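Local coordinates for protein bsobi restriction endonuclease (Geobacillus stearothermophilus, PDB 1DC1) that recognises the double-stranded DNA sequence 5'-CYCGRG-3' as a homodimer and cleaves it after the first cytosine, at residues Ala257-Ala260 and Leu261-Arg265; Gly314-Cys317 and Arg318-Ile321. One frame throughout, in Å; residues are numbered along the deposited sequence. Where two conformers were deposited one is given.

Contact 1: residues Ala257-Ala260 and Leu261-Arg265; sequences ANTA and LTRIR
Asn258 O is gripped twice by Thr262, one turn further along helix 247-270, the helix of the beta-alpha-beta unit between strands 235-242 and 276-281 in this PD-(D/E)XK-type nuclease. Thr262 N donates to it at 3.0 Å and Thr262 OG1 at 2.8 Å, and the two donors come from opposite faces of the carbonyl plane. The hydroxyl can fold back because OG1 sits beside its own backbone N and anti to the carbonyl carbon (chi1 -60°). A valine here removes the hydroxyl and would probably leave Asn258 O with just the backbone N-H of its two present donors on this residue. Asn258 OD1 accepts a hydrogen bond from a water 3.0 Å away and another from Gln295. In one of two conformers of Arg265, NH2 donates to the same water, so this half of the bridge is less certain. On the neighbouring flank the polar ends turn to the second subunit: Thr259 OG1 bonds to Lys255 O and Thr259 OG1 there, and Arg263 forms salt bridges with its Asp251 and Glu291. Along the way, the extended Arg263 chain passes Thr259, whose CG2 lies 4.1 Å from Arg263 NE.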
# COMPACT_ATOMS: atom_id res chain seq x y z
N ALA D 257 -4.45 8.51 -6.74
CA ALA D 257 -5.73 8.95 -7.31
C ALA D 257 -5.56 10.15 -8.22
O ALA D 257 -6.23 10.24 -9.25
CB ALA D 257 -6.74 9.28 -6.22
N ASN D 258 -4.67 11.05 -7.87
CA ASN D 258 -4.49 12.18 -8.70
C ASN D 258 -3.92 11.77 -10.06
O ASN D 258 -4.32 12.35 -11.06
CB ASN D 258 -3.63 13.20 -8.00
CG ASN D 258 -3.42 14.41 -8.85
OD1 ASN D 258 -4.34 15.17 -9.08
ND2 ASN D 258 -2.21 14.56 -9.37
N THR D 259 -3.04 10.78 -10.13
CA THR D 259 -2.56 10.36 -11.45
C THR D 259 -3.69 9.69 -12.17
O THR D 259 -3.87 9.89 -13.37
CB THR D 259 -1.39 9.41 -11.39
OG1 THR D 259 -0.31 10.13 -10.82
CG2 THR D 259 -0.97 8.93 -12.75
N ALA D 260 -4.48 8.90 -11.44
CA ALA D 260 -5.62 8.23 -12.06
C ALA D 260 -6.58 9.26 -12.68
O ALA D 260 -7.03 9.10 -13.82
CB ALA D 260 -6.36 7.37 -11.06
N LEU D 261 -6.88 10.33 -11.96
CA LEU D 261 -7.79 11.32 -12.48
C LEU D 261 -7.18 12.11 -13.64
O LEU D 261 -7.89 12.52 -14.53
CB LEU D 261 -8.28 12.22 -11.34
CG LEU D 261 -9.16 11.45 -10.34
CD1 LEU D 261 -9.20 12.23 -9.03
CD2 LEU D 261 -10.60 11.25 -10.86
N THR D 262 -5.86 12.29 -13.64
CA THR D 262 -5.18 12.98 -14.71
C THR D 262 -5.18 12.08 -15.98
O THR D 262 -5.36 12.56 -17.10
CB THR D 262 -3.79 13.36 -14.26
OG1 THR D 262 -3.90 14.22 -13.10
CG2 THR D 262 -3.07 14.05 -15.39
N ARG D 263 -4.99 10.78 -15.82
CA ARG D 263 -5.07 9.88 -16.97
C ARG D 263 -6.47 10.09 -17.60
O ARG D 263 -6.60 10.20 -18.81
CB ARG D 263 -4.94 8.42 -16.53
CG ARG D 263 -3.49 7.98 -16.32
CD ARG D 263 -3.38 6.63 -15.61
NE ARG D 263 -1.99 6.10 -15.54
CZ ARG D 263 -1.67 4.91 -15.00
NH1 ARG D 263 -2.60 4.14 -14.47
NH2 ARG D 263 -0.42 4.45 -15.02
N ILE D 264 -7.51 10.15 -16.75
CA ILE D 264 -8.90 10.31 -17.18
C ILE D 264 -9.12 11.60 -17.97
O ILE D 264 -9.60 11.57 -19.11
CB ILE D 264 -9.88 10.28 -15.98
CG1 ILE D 264 -10.01 8.84 -15.46
CG2 ILE D 264 -11.27 10.79 -16.40
CD1 ILE D 264 -10.71 8.70 -14.04
N ARG D 265 -8.75 12.71 -17.35
CA ARG D 265 -8.87 14.02 -17.95
C ARG D 265 -8.11 14.13 -19.26
O ARG D 265 -8.63 14.70 -20.21
CB ARG D 265 -8.36 15.08 -16.99
CG ARG D 265 -9.41 15.56 -16.06
CD ARG D 265 -8.88 16.62 -15.10
NE ARG D 265 -7.66 16.26 -14.37
CZ ARG D 265 -6.44 16.70 -14.68
NH1 ARG D 265 -6.26 17.51 -15.71
NH2 ARG D 265 -5.41 16.35 -13.94
O HOH W 1 -6.31 15.00 -11.40

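Contact 2: residues Gly314-Cys317 and Arg318-Ile321; sequences GSLC and RWII
Leu316 O takes the shortest backbone bond of this stretch, 2.8 Å from Ile320 N, within the C-terminal helix 310-321, which packs between helix 110-152 and strands 276-281 and 303-306 of the central mixed sheet. The N-H...O angle is 149°, and the donor is tilted 19° from the carbonyl plane. The same oxygen also meets the Trp319 indole at its edge, in the plane of the ring, with Trp319 CE3 3.5 Å from Leu316 O. Trp319 CG stands anti to the backbone N (chi1 168°), which carries the indole out across the helix flank rather than back along it, leaving its benzo edge near this carbonyl. On the sheet-facing side, Leu316 and Ile320 meet through their methyl ends, Leu316 CD2 lying 3.6 Å from Ile320 CD1 as the two chains run at a slant to each other. Leu316 CG is a looser neighbour of the indole, 4.4 Å from Trp319 CE3. Leu316 has two conformers, and its side-chain contacts, which hold for one of them, are less certain than the backbone bonds. These three side chains face the sheet together: Leu316 reaches Ile280 and Ala305, Trp319 touches Ile278 and Asn303, and Ile320 also packs on Ile278. Cys317 and Ile321 instead turn to helix 110-152, Cys317 against Leu142, Ala145 and Ile146, and Ile321 against Ala149. On another flank, Ser315 OG is hydrogen-bonded to Asn9 ND2 and His10 ND1. At the last turn, Ile321 N donates to Cys317 O at 3.0 Å, while Trp189 NE1 bonds to Ile321 O.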
# COMPACT_ATOMS: atom_id res chain seq x y z
N GLY D 314 -23.65 13.97 1.99
CA GLY D 314 -25.03 14.21 1.59
C GLY D 314 -25.17 15.24 0.49
O GLY D 314 -25.90 15.04 -0.48
N SER D 315 -24.47 16.36 0.65
CA SER D 315 -24.49 17.44 -0.31
C SER D 315 -23.95 16.92 -1.64
O SER D 315 -24.53 17.17 -2.68
CB SER D 315 -23.62 18.60 0.25
OG SER D 315 -23.30 19.57 -0.73
N LEU D 316 -22.85 16.15 -1.60
CA LEU D 316 -22.26 15.66 -2.84
C LEU D 316 -23.21 14.69 -3.55
O LEU D 316 -23.35 14.74 -4.77
CB LEU D 316 -20.91 14.98 -2.52
CG LEU D 316 -20.11 14.53 -3.75
CD1 LEU D 316 -18.68 15.01 -3.65
CD2 LEU D 316 -20.15 13.02 -3.82
N CYS D 317 -23.86 13.82 -2.77
CA CYS D 317 -24.81 12.83 -3.30
C CYS D 317 -26.07 13.47 -3.91
O CYS D 317 -26.57 13.05 -4.94
CB CYS D 317 -25.21 11.84 -2.19
SG CYS D 317 -23.90 10.66 -1.89
N ARG D 318 -26.59 14.50 -3.26
CA ARG D 318 -27.75 15.20 -3.79
C ARG D 318 -27.34 15.85 -5.12
O ARG D 318 -28.08 15.81 -6.10
CB ARG D 318 -28.23 16.20 -2.75
CG ARG D 318 -29.13 17.27 -3.25
CD ARG D 318 -29.81 18.00 -2.09
NE ARG D 318 -31.11 18.52 -2.51
CZ ARG D 318 -31.50 19.80 -2.41
NH1 ARG D 318 -30.69 20.72 -1.89
NH2 ARG D 318 -32.72 20.14 -2.81
N TRP D 319 -26.14 16.41 -5.17
CA TRP D 319 -25.63 17.00 -6.38
C TRP D 319 -25.48 15.92 -7.48
O TRP D 319 -25.85 16.16 -8.64
CB TRP D 319 -24.28 17.65 -6.08
CG TRP D 319 -23.52 18.03 -7.33
CD1 TRP D 319 -23.78 19.10 -8.15
CD2 TRP D 319 -22.40 17.35 -7.89
NE1 TRP D 319 -22.88 19.13 -9.19
CE2 TRP D 319 -22.02 18.07 -9.05
CE3 TRP D 319 -21.68 16.21 -7.53
CZ2 TRP D 319 -20.95 17.68 -9.85
CZ3 TRP D 319 -20.61 15.82 -8.33
CH2 TRP D 319 -20.25 16.55 -9.47
N ILE D 320 -24.94 14.74 -7.12
CA ILE D 320 -24.73 13.68 -8.09
C ILE D 320 -26.02 13.23 -8.76
O ILE D 320 -26.07 13.02 -9.96
CB ILE D 320 -24.06 12.44 -7.44
CG1 ILE D 320 -22.55 12.59 -7.58
CG2 ILE D 320 -24.49 11.12 -8.15
CD1 ILE D 320 -21.78 11.61 -6.74
N ILE D 321 -27.06 13.10 -7.94
CA ILE D 321 -28.36 12.66 -8.40
C ILE D 321 -28.99 13.66 -9.38
O ILE D 321 -29.80 13.28 -10.25
CB ILE D 321 -29.28 12.40 -7.14
CG1 ILE D 321 -28.95 11.04 -6.52
CG2 ILE D 321 -30.72 12.41 -7.52
CD1 ILE D 321 -29.00 11.11 -5.07

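Both contacts join successive turns of a single helix, and their centres lie 22 Å apart, on different helices that both lean on the central sheet. Contact 1, mostly buried, stands beside the strand that carries the predicted magnesium ligands Glu240 and Lys242: the side chains of Ala260 and Ala257 come within about 4 Å of theirs. Its dimer-facing flank is polar, with charges and hydroxyls paired across the subunits, while its alanines, Leu261 and Ile264 pack on the sheet. Contact 2, partly buried, has no other protein chain against it, and its nearest atom is about 15 Å from the DNA, against about 4 Å for contact 1; there aliphatic and aromatic groups do the work between strand 276-281 and helix 110-152.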